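Local coordinates for p-47 protein (Clostridium botulinum E1 str. 'BoNT E Beluga', PDB 5WIX), which is of unknown function but has a TULIP-domain fold resembling bactericidal/permeability-increasing protein, consistent with a possible role in binding lipid-like molecules, at residues A[29-32]-A[33-37]; A[37-40]-A[41-45]; A[380-383]-A[384-387]. All coordinates share one frame; numbering follows the deposited sequence.

Contact 1. Residues A[29-32]-A[33-37]; sequences CSNR and VVNKH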
ATOM      1  N   CYS A  29       1.771  10.018   1.355  1.00 83.22           N
ATOM      2  CA  CYS A  29       1.169  11.273   0.883  1.00 82.17           C
ATOM      3  C   CYS A  29       2.167  12.444   0.717  1.00 83.60           C
ATOM      4  O   CYS A  29       3.110  12.615   1.494  1.00 70.87           O
ATOM      5  CB  CYS A  29       0.037  11.699   1.831  1.00 69.64           C
ATOM      6  SG  CYS A  29      -0.964  13.102   1.230  1.00 83.31           S
ATOM      7  N   SER A  30       1.924  13.252  -0.310  1.00 85.02           N
ATOM      8  CA  SER A  30       2.729  14.429  -0.602  1.00 84.98           C
ATOM      9  C   SER A  30       2.589  15.457   0.503  1.00 95.84           C
ATOM     10  O   SER A  30       1.476  15.752   0.948  1.00 95.51           O
ATOM     11  CB  SER A  30       2.307  15.040  -1.946  1.00 92.90           C
ATOM     12  OG  SER A  30       2.996  16.243  -2.247  1.00 97.52           O
ATOM     13  N   ASN A  31       3.712  16.019   0.942  1.00 96.13           N
ATOM     14  CA  ASN A  31       3.643  17.134   1.880  1.00102.49           C
ATOM     15  C   ASN A  31       2.978  18.318   1.183  1.00 87.85           C
ATOM     16  O   ASN A  31       2.259  19.091   1.817  1.00 90.37           O
ATOM     17  CB  ASN A  31       5.030  17.521   2.428  1.00108.33           C
ATOM     18  CG  ASN A  31       5.849  18.326   1.441  1.00124.67           C
ATOM     19  OD1 ASN A  31       5.820  18.081   0.230  1.00131.46           O
ATOM     20  ND2 ASN A  31       6.579  19.306   1.953  1.00131.90           N
ATOM     21  N   ARG A  32       3.191  18.428  -0.129  1.00 75.01           N
ATOM     22  CA  ARG A  32       2.597  19.514  -0.902  1.00 86.40           C
ATOM     23  C   ARG A  32       1.077  19.475  -0.746  1.00100.98           C
ATOM     24  O   ARG A  32       0.414  20.511  -0.786  1.00105.87           O
ATOM     25  CB  ARG A  32       3.008  19.438  -2.385  1.00 87.80           C
ATOM     26  CG  ARG A  32       4.525  19.519  -2.654  1.00 99.08           C
ATOM     27  CD  ARG A  32       4.864  20.071  -4.054  1.00111.78           C
ATOM     28  NE  ARG A  32       4.235  19.314  -5.139  1.00133.23           N
ATOM     29  CZ  ARG A  32       4.818  18.321  -5.812  1.00133.86           C
ATOM     30  NH1 ARG A  32       6.061  17.954  -5.518  1.00119.16           N
ATOM     31  NH2 ARG A  32       4.156  17.694  -6.782  1.00130.86           N
ATOM     32  N   VAL A  33       0.549  18.272  -0.520  1.00105.13           N
ATOM     33  CA  VAL A  33      -0.884  18.052  -0.334  1.00109.78           C
ATOM     34  C   VAL A  33      -1.389  18.460   1.050  1.00101.08           C
ATOM     35  O   VAL A  33      -2.286  19.305   1.175  1.00 99.39           O
ATOM     36  CB  VAL A  33      -1.239  16.572  -0.579  1.00106.84           C
ATOM     37  CG1 VAL A  33      -2.670  16.265  -0.130  1.00 96.53           C
ATOM     38  CG2 VAL A  33      -1.049  16.244  -2.046  1.00107.31           C
ATOM     39  N   VAL A  34      -0.820  17.857   2.086  1.00 93.74           N
ATOM     40  CA  VAL A  34      -1.273  18.126   3.444  1.00104.18           C
ATOM     41  C   VAL A  34      -1.017  19.572   3.889  1.00115.23           C
ATOM     42  O   VAL A  34      -1.854  20.153   4.580  1.00129.86           O
ATOM     43  CB  VAL A  34      -0.611  17.158   4.429  1.00101.56           C
ATOM     44  CG1 VAL A  34       0.856  17.055   4.120  1.00100.93           C
ATOM     45  CG2 VAL A  34      -0.855  17.598   5.881  1.00101.95           C
ATOM     46  N   ASN A  35       0.115  20.151   3.481  1.00106.89           N
ATOM     47  CA  ASN A  35       0.445  21.544   3.821  1.00109.18           C
ATOM     48  C   ASN A  35      -0.707  22.484   3.536  1.00116.88           C
ATOM     49  O   ASN A  35      -0.957  23.433   4.286  1.00133.01           O
ATOM     50  CB  ASN A  35       1.673  22.035   3.046  1.00 99.25           C
ATOM     51  CG  ASN A  35       2.982  21.652   3.706  1.00 90.84           C
ATOM     52  OD1 ASN A  35       3.049  21.396   4.919  1.00 78.50           O
ATOM     53  ND2 ASN A  35       4.044  21.613   2.903  1.00 84.41           N
ATOM     54  N   LYS A  36      -1.398  22.199   2.436  1.00104.60           N
ATOM     55  CA  LYS A  36      -2.488  23.028   1.949  1.00125.14           C
ATOM     56  C   LYS A  36      -3.773  22.854   2.770  1.00119.83           C
ATOM     57  O   LYS A  36      -4.476  23.831   3.054  1.00120.26           O
ATOM     58  CB  LYS A  36      -2.734  22.722   0.468  1.00139.45           C
ATOM     59  CG  LYS A  36      -1.525  23.045  -0.428  1.00152.44           C
ATOM     60  CD  LYS A  36      -1.847  22.888  -1.919  1.00155.97           C
ATOM     61  CE  LYS A  36      -0.689  23.355  -2.801  1.00154.82           C
ATOM     62  NZ  LYS A  36      -0.987  23.188  -4.254  1.00151.29           N
ATOM     63  N   HIS A  37      -4.076  21.620   3.163  1.00110.67           N
ATOM     64  CA  HIS A  37      -5.207  21.386   4.061  1.00117.11           C
ATOM     65  C   HIS A  37      -4.871  21.846   5.470  1.00118.17           C
ATOM     66  O   HIS A  37      -5.755  22.143   6.276  1.00117.30           O
ATOM     67  CB  HIS A  37      -5.610  19.913   4.053  1.00112.67           C
ATOM     68  CG  HIS A  37      -6.396  19.533   2.845  1.00111.20           C
ATOM     69  ND1 HIS A  37      -6.032  18.497   2.005  1.00117.71           N
ATOM     70  CD2 HIS A  37      -7.517  20.072   2.306  1.00102.17           C
ATOM     71  CE1 HIS A  37      -6.893  18.412   1.012  1.00117.01           C
ATOM     72  NE2 HIS A  37      -7.810  19.355   1.172  1.00117.73           N
TER
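Ser30 and Val33 meet where strand 25-30 gives way to helix 31-42, and backbone hydrogen bonds join the two segments. Val33 N donates to Ser30 O over 3.1 Å. The same oxygen takes a second, weak bond from Val34 N. The next bond, from Asn35 N to Asn31 O, is straight (2.9 Å, N-H...O 163°), as in a regular helix.

The capping bond is weaker: Ser30 OG accepts from Arg32 N at 3.0 Å with an N-H...O angle of only 124°. OG, anti to the backbone N (chi1 176°), is turned to the N-H of Arg32.

Apolar contact centres on the two branches of Val33. CG1 reaches Cys29 SG at 3.8 Å, while CG2 lies 3.6 Å from Ser30 CB. Alongside, Val34 CG1 packs on the carbonyl oxygens of Ser30 and Asn31.

Polar anchoring leaves the segment through Asn35, whose OD1 is hydrogen-bonded to Ile69 N of strand 58-70. Together these features define a serine N-cap at a strand-to-helix junction, joining the six-stranded antiparallel sheet to the helix lying against strand 58-70.

Contact 2. Residues A[37-40]-A[41-45]; sequences HLKN and YIDEN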
ATOM      1  N   HIS A  37      -4.076  21.620   3.163  1.00110.67           N
ATOM      2  CA  HIS A  37      -5.207  21.386   4.061  1.00117.11           C
ATOM      3  C   HIS A  37      -4.871  21.846   5.470  1.00118.17           C
ATOM      4  O   HIS A  37      -5.755  22.143   6.276  1.00117.30           O
ATOM      5  CB  HIS A  37      -5.610  19.913   4.053  1.00112.67           C
ATOM      6  CG  HIS A  37      -6.396  19.533   2.845  1.00111.20           C
ATOM      7  ND1 HIS A  37      -6.032  18.497   2.005  1.00117.71           N
ATOM      8  CD2 HIS A  37      -7.517  20.072   2.306  1.00102.17           C
ATOM      9  CE1 HIS A  37      -6.893  18.412   1.012  1.00117.01           C
ATOM     10  NE2 HIS A  37      -7.810  19.355   1.172  1.00117.73           N
ATOM     11  N   LEU A  38      -3.578  21.908   5.754  1.00116.75           N
ATOM     12  CA  LEU A  38      -3.111  22.446   7.011  1.00102.92           C
ATOM     13  C   LEU A  38      -3.353  23.947   7.035  1.00105.27           C
ATOM     14  O   LEU A  38      -3.805  24.490   8.042  1.00106.90           O
ATOM     15  CB  LEU A  38      -1.633  22.128   7.211  1.00 97.29           C
ATOM     16  CG  LEU A  38      -1.143  22.333   8.639  1.00103.60           C
ATOM     17  CD1 LEU A  38      -2.214  21.862   9.614  1.00105.01           C
ATOM     18  CD2 LEU A  38       0.171  21.585   8.870  1.00 94.55           C
ATOM     19  N   LYS A  39      -3.071  24.607   5.911  1.00106.47           N
ATOM     20  CA  LYS A  39      -3.137  26.062   5.835  1.00117.46           C
ATOM     21  C   LYS A  39      -4.541  26.596   6.107  1.00150.77           C
ATOM     22  O   LYS A  39      -4.699  27.555   6.867  1.00159.29           O
ATOM     23  CB  LYS A  39      -2.651  26.569   4.470  1.00103.60           C
ATOM     24  CG  LYS A  39      -2.928  28.066   4.260  1.00112.40           C
ATOM     25  CD  LYS A  39      -2.676  28.565   2.832  1.00113.58           C
ATOM     26  CE  LYS A  39      -1.225  29.018   2.618  1.00129.36           C
ATOM     27  NZ  LYS A  39      -0.751  30.091   3.571  1.00134.77           N
ATOM     28  N   ASN A  40      -5.559  25.990   5.498  1.00169.39           N
ATOM     29  CA  ASN A  40      -6.919  26.498   5.675  1.00176.46           C
ATOM     30  C   ASN A  40      -7.615  25.860   6.876  1.00178.56           C
ATOM     31  O   ASN A  40      -8.756  26.209   7.196  1.00190.91           O
ATOM     32  CB  ASN A  40      -7.753  26.305   4.405  1.00169.84           C
ATOM     33  CG  ASN A  40      -7.942  24.864   4.057  1.00166.06           C
ATOM     34  OD1 ASN A  40      -7.097  24.029   4.372  1.00165.32           O
ATOM     35  ND2 ASN A  40      -9.058  24.551   3.405  1.00168.21           N
ATOM     36  N   TYR A  41      -6.932  24.930   7.540  1.00152.69           N
ATOM     37  CA  TYR A  41      -7.340  24.539   8.885  1.00134.86           C
ATOM     38  C   TYR A  41      -6.908  25.661   9.827  1.00128.50           C
ATOM     39  O   TYR A  41      -7.568  25.940  10.829  1.00125.50           O
ATOM     40  CB  TYR A  41      -6.735  23.198   9.319  1.00123.62           C
ATOM     41  CG  TYR A  41      -6.914  22.929  10.801  1.00124.27           C
ATOM     42  CD1 TYR A  41      -8.140  22.522  11.316  1.00120.49           C
ATOM     43  CD2 TYR A  41      -5.861  23.109  11.689  1.00127.04           C
ATOM     44  CE1 TYR A  41      -8.308  22.289  12.676  1.00127.11           C
ATOM     45  CE2 TYR A  41      -6.018  22.879  13.047  1.00127.05           C
ATOM     46  CZ  TYR A  41      -7.240  22.471  13.535  1.00134.78           C
ATOM     47  OH  TYR A  41      -7.380  22.247  14.889  1.00141.99           O
ATOM     48  N   ILE A  42      -5.795  26.305   9.483  1.00126.88           N
ATOM     49  CA  ILE A  42      -5.328  27.474  10.219  1.00132.15           C
ATOM     50  C   ILE A  42      -6.104  28.729   9.810  1.00140.01           C
ATOM     51  O   ILE A  42      -6.383  29.587  10.646  1.00137.23           O
ATOM     52  CB  ILE A  42      -3.822  27.724  10.009  1.00121.76           C
ATOM     53  CG1 ILE A  42      -3.018  26.472  10.352  1.00121.43           C
ATOM     54  CG2 ILE A  42      -3.356  28.873  10.875  1.00115.19           C
ATOM     55  CD1 ILE A  42      -1.526  26.652  10.187  1.00121.26           C
ATOM     56  N   ASP A  43      -6.469  28.822   8.531  1.00150.04           N
ATOM     57  CA  ASP A  43      -7.289  29.934   8.042  1.00162.79           C
ATOM     58  C   ASP A  43      -8.711  29.882   8.611  1.00177.21           C
ATOM     59  O   ASP A  43      -9.542  30.744   8.311  1.00185.34           O
ATOM     60  CB  ASP A  43      -7.354  29.945   6.511  1.00164.10           C
ATOM     61  CG  ASP A  43      -6.033  30.338   5.866  1.00160.22           C
ATOM     62  OD1 ASP A  43      -5.112  30.792   6.582  1.00150.82           O
ATOM     63  OD2 ASP A  43      -5.927  30.203   4.627  1.00165.73           O
ATOM     64  N   GLU A  44      -8.992  28.857   9.411  1.00179.35           N
ATOM     65  CA  GLU A  44     -10.189  28.839  10.239  1.00186.11           C
ATOM     66  C   GLU A  44     -10.049  29.924  11.322  1.00200.39           C
ATOM     67  O   GLU A  44     -11.050  30.481  11.784  1.00213.06           O
ATOM     68  CB  GLU A  44     -10.394  27.449  10.839  1.00173.63           C
ATOM     69  CG  GLU A  44     -11.645  27.282  11.664  1.00184.05           C
ATOM     70  CD  GLU A  44     -11.477  27.839  13.061  1.00197.59           C
ATOM     71  OE1 GLU A  44     -10.322  27.908  13.537  1.00187.25           O
ATOM     72  OE2 GLU A  44     -12.497  28.217  13.675  1.00217.20           O
ATOM     73  N   ASN A  45      -8.795  30.182  11.718  1.00191.91           N
ATOM     74  CA  ASN A  45      -8.334  31.412  12.407  1.00180.60           C
ATOM     75  C   ASN A  45      -8.448  31.460  13.937  1.00186.34           C
ATOM     76  O   ASN A  45      -7.879  32.356  14.571  1.00168.60           O
ATOM     77  CB  ASN A  45      -9.047  32.647  11.830  1.00169.72           C
TER
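His37 and Tyr41 are joined by a weak backbone bond in the last turns of helix 31-42, a helix that ends in a type I beta turn from Ile42 to Asn45. Tyr41 N is 3.3 Å from His37 O, and the poor N-H...O angle of 131° accounts for the weakness. The His37 side chain turns to Tyr171 and Leu412 in neighbouring loops.

At Leu38 the carbonyl oxygen is shared. It accepts from Ile42 N at 3.1 Å, and more weakly from Tyr41 N. Ile42 CG1 lies against this oxygen, while the Leu38 side chain approaches the Tyr41 ring obliquely, Leu38 CD1 lying 4.4 Å from Tyr41 CD2. That ring is tethered at its far end, where Tyr41 OH hydrogen-bonds to Ser170 N, and it also meets the ring of Tyr171.

Lys39 O receives the 2.7 Å bond from Asp43 N. The lysine and aspartate side chains run across one another, with Lys39 CG 3.7 Å from Asp43 OD2. Bends at chi3 and chi4 curl the lysine, yet Lys39 NZ remains 5.3 Å from Asp43 OD2, so any attraction between the opposite charges is without direct contact and probably modest. Lys39 also touches Asn66, and Ile42 touches Trp67, both in strand 58-70, so this end of the helix packs on the antiparallel sheet containing that strand.

Asn40 completes the segment by packing its CA against Asp43 CB. Beyond it, Asn45 leaves the helical region with phi 87°, and Glu44 OE1 is hydrogen-bonded to Lys46 N. The turn itself is closed by Asn45 N donating to Ile42 O at 2.7 Å.

Contact 3. Residues A[380-383]-A[384-387]; sequences GNWS and LKSF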
ATOM      1  N   GLY A 380      -5.210 -34.094 -25.757  1.00 97.75           N
ATOM      2  CA  GLY A 380      -4.083 -33.451 -25.104  1.00 95.50           C
ATOM      3  C   GLY A 380      -3.911 -32.015 -25.554  1.00 88.63           C
ATOM      4  O   GLY A 380      -3.928 -31.093 -24.731  1.00 91.15           O
ATOM      5  N   ASN A 381      -3.775 -31.817 -26.866  1.00 86.10           N
ATOM      6  CA  ASN A 381      -3.550 -30.480 -27.429  1.00 77.33           C
ATOM      7  C   ASN A 381      -4.731 -29.543 -27.208  1.00 75.66           C
ATOM      8  O   ASN A 381      -4.567 -28.335 -27.130  1.00 88.48           O
ATOM      9  CB  ASN A 381      -3.240 -30.565 -28.928  1.00 82.98           C
ATOM     10  CG  ASN A 381      -1.847 -31.121 -29.212  1.00 95.79           C
ATOM     11  OD1 ASN A 381      -0.945 -31.031 -28.375  1.00100.86           O
ATOM     12  ND2 ASN A 381      -1.667 -31.696 -30.401  1.00 97.94           N
ATOM     13  N   TRP A 382      -5.927 -30.095 -27.092  1.00 76.66           N
ATOM     14  CA  TRP A 382      -7.094 -29.258 -26.821  1.00 77.08           C
ATOM     15  C   TRP A 382      -7.120 -28.806 -25.367  1.00 71.65           C
ATOM     16  O   TRP A 382      -7.579 -27.700 -25.046  1.00 61.77           O
ATOM     17  CB  TRP A 382      -8.381 -30.011 -27.166  1.00 85.95           C
ATOM     18  CG  TRP A 382      -8.667 -29.971 -28.618  1.00 83.50           C
ATOM     19  CD1 TRP A 382      -8.682 -31.019 -29.484  1.00 86.95           C
ATOM     20  CD2 TRP A 382      -8.950 -28.808 -29.384  1.00 86.23           C
ATOM     21  NE1 TRP A 382      -8.964 -30.579 -30.752  1.00 92.91           N
ATOM     22  CE2 TRP A 382      -9.133 -29.220 -30.714  1.00 84.76           C
ATOM     23  CE3 TRP A 382      -9.075 -27.453 -29.071  1.00102.28           C
ATOM     24  CZ2 TRP A 382      -9.432 -28.325 -31.733  1.00 85.37           C
ATOM     25  CZ3 TRP A 382      -9.373 -26.566 -30.084  1.00101.70           C
ATOM     26  CH2 TRP A 382      -9.550 -27.006 -31.400  1.00 92.21           C
ATOM     27  N   SER A 383      -6.625 -29.684 -24.496  1.00 70.65           N
ATOM     28  CA  SER A 383      -6.654 -29.445 -23.065  1.00 72.80           C
ATOM     29  C   SER A 383      -5.639 -28.384 -22.705  1.00 79.87           C
ATOM     30  O   SER A 383      -5.928 -27.485 -21.914  1.00 91.72           O
ATOM     31  CB  SER A 383      -6.381 -30.742 -22.299  1.00 76.39           C
ATOM     32  OG  SER A 383      -7.509 -31.616 -22.348  1.00 66.45           O
ATOM     33  N   LEU A 384      -4.456 -28.486 -23.307  1.00 82.72           N
ATOM     34  CA  LEU A 384      -3.385 -27.524 -23.058  1.00 76.06           C
ATOM     35  C   LEU A 384      -3.857 -26.112 -23.410  1.00 79.16           C
ATOM     36  O   LEU A 384      -3.638 -25.150 -22.650  1.00 73.70           O
ATOM     37  CB  LEU A 384      -2.134 -27.899 -23.851  1.00 66.10           C
ATOM     38  CG  LEU A 384      -1.352 -29.095 -23.291  1.00 78.48           C
ATOM     39  CD1 LEU A 384      -0.132 -29.451 -24.148  1.00 75.38           C
ATOM     40  CD2 LEU A 384      -0.929 -28.816 -21.850  1.00 82.50           C
ATOM     41  N   LYS A 385      -4.532 -25.999 -24.549  1.00 67.70           N
ATOM     42  CA  LYS A 385      -5.090 -24.721 -24.954  1.00 64.19           C
ATOM     43  C   LYS A 385      -6.032 -24.230 -23.874  1.00 67.84           C
ATOM     44  O   LYS A 385      -5.915 -23.096 -23.420  1.00 83.49           O
ATOM     45  CB  LYS A 385      -5.783 -24.840 -26.317  1.00 50.73           C
ATOM     46  CG  LYS A 385      -4.769 -25.167 -27.433  1.00 77.00           C
ATOM     47  CD  LYS A 385      -5.381 -25.220 -28.837  1.00 74.36           C
ATOM     48  CE  LYS A 385      -4.296 -25.448 -29.908  1.00 74.20           C
ATOM     49  NZ  LYS A 385      -4.864 -25.495 -31.293  1.00 73.35           N
ATOM     50  N   SER A 386      -6.917 -25.109 -23.425  1.00 81.85           N
ATOM     51  CA  SER A 386      -7.869 -24.745 -22.391  1.00 79.89           C
ATOM     52  C   SER A 386      -7.171 -24.128 -21.192  1.00 67.69           C
ATOM     53  O   SER A 386      -7.646 -23.134 -20.662  1.00 81.79           O
ATOM     54  CB  SER A 386      -8.682 -25.961 -21.941  1.00 67.92           C
ATOM     55  OG  SER A 386     -10.000 -25.556 -21.581  1.00 57.91           O
ATOM     56  N   PHE A 387      -6.043 -24.718 -20.795  1.00 57.03           N
ATOM     57  CA  PHE A 387      -5.269 -24.264 -19.638  1.00 71.54           C
ATOM     58  C   PHE A 387      -4.756 -22.830 -19.809  1.00 74.46           C
ATOM     59  O   PHE A 387      -5.156 -21.896 -19.091  1.00 54.28           O
ATOM     60  CB  PHE A 387      -4.070 -25.180 -19.404  1.00 69.94           C
ATOM     61  CG  PHE A 387      -4.426 -26.575 -19.018  1.00 80.68           C
ATOM     62  CD1 PHE A 387      -5.703 -26.888 -18.580  1.00 84.05           C
ATOM     63  CD2 PHE A 387      -3.467 -27.581 -19.081  1.00 86.87           C
ATOM     64  CE1 PHE A 387      -6.016 -28.185 -18.222  1.00 87.41           C
ATOM     65  CE2 PHE A 387      -3.770 -28.881 -18.722  1.00 69.60           C
ATOM     66  CZ  PHE A 387      -5.043 -29.185 -18.293  1.00 76.00           C
TER
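Backbone bonds of 3.0 to 3.1 Å from Leu384 N to Gly380 O, Ser386 N to Trp382 O and Phe387 N to Ser383 O form the i to i+4 ladder of helix 370-390. A weaker rung runs from Lys385 N to Asn381 O at 3.5 Å. The bond between Leu384 N and Gly380 O is straight, at an N-H...O angle of 163°.

Among the side chains, Phe387 has the distinctive placement. Ser383 O lies over one face of its ring, 3.3 Å above the plane and displaced toward the rim, while accepting the backbone N-H of the same phenylalanine. CG stands anti to the carbonyl carbon (chi1 -65°), which directs the ring back along the helix over the preceding turn. Trp285 adds an edge-to-face ring contact.

On the more exposed side, the extended Lys385 chain runs past the indole of Trp382. Its CG is 3.2 Å from Asn381 O, and CD approaches the indole obliquely at CE3. The chain carries Lys385 NZ to 5.1 Å from the centroid of the six-membered ring of Trp382, a long cation-pi geometry that can supply at most a weak attraction.

The two serine hydroxyls are anchored separately: Ser383 OG bonds Val379 O, one turn earlier in the helix, and Ser386 OG bonds Trp285 NE1. Leu332 of strand 328-343 is touched by Ser383, Leu384 and Phe387; Leu384 also meets Met359 and Cys361 of strand 348-363. The helix thus packs a largely apolar side, Ser383 included, on the antiparallel sheet holding both strands, consistent with a TULIP-type domain, in which a long helix is wrapped by a highly curved antiparallel sheet.

Contacts 1 and 2 are consecutive parts of helix 31-42, sharing His37, with centres 12 Å apart: contact 1 covers its start at strand 25-30, contact 2 its end. Both send side chains to strand 58-70. Contact 3 lies far along the elongated molecule, on helix 370-390 against a different sheet; its centre is 53 Å from that of contact 1 and 63 Å from that of contact 2. Nearest atoms remain about 39 Å and 45 Å away, respectively, excluding direct touch. Contact 3 also lies on the opposite side of the chain's centre, so the three contacts sample helix packing in two widely separated parts of the BPI-like architecture.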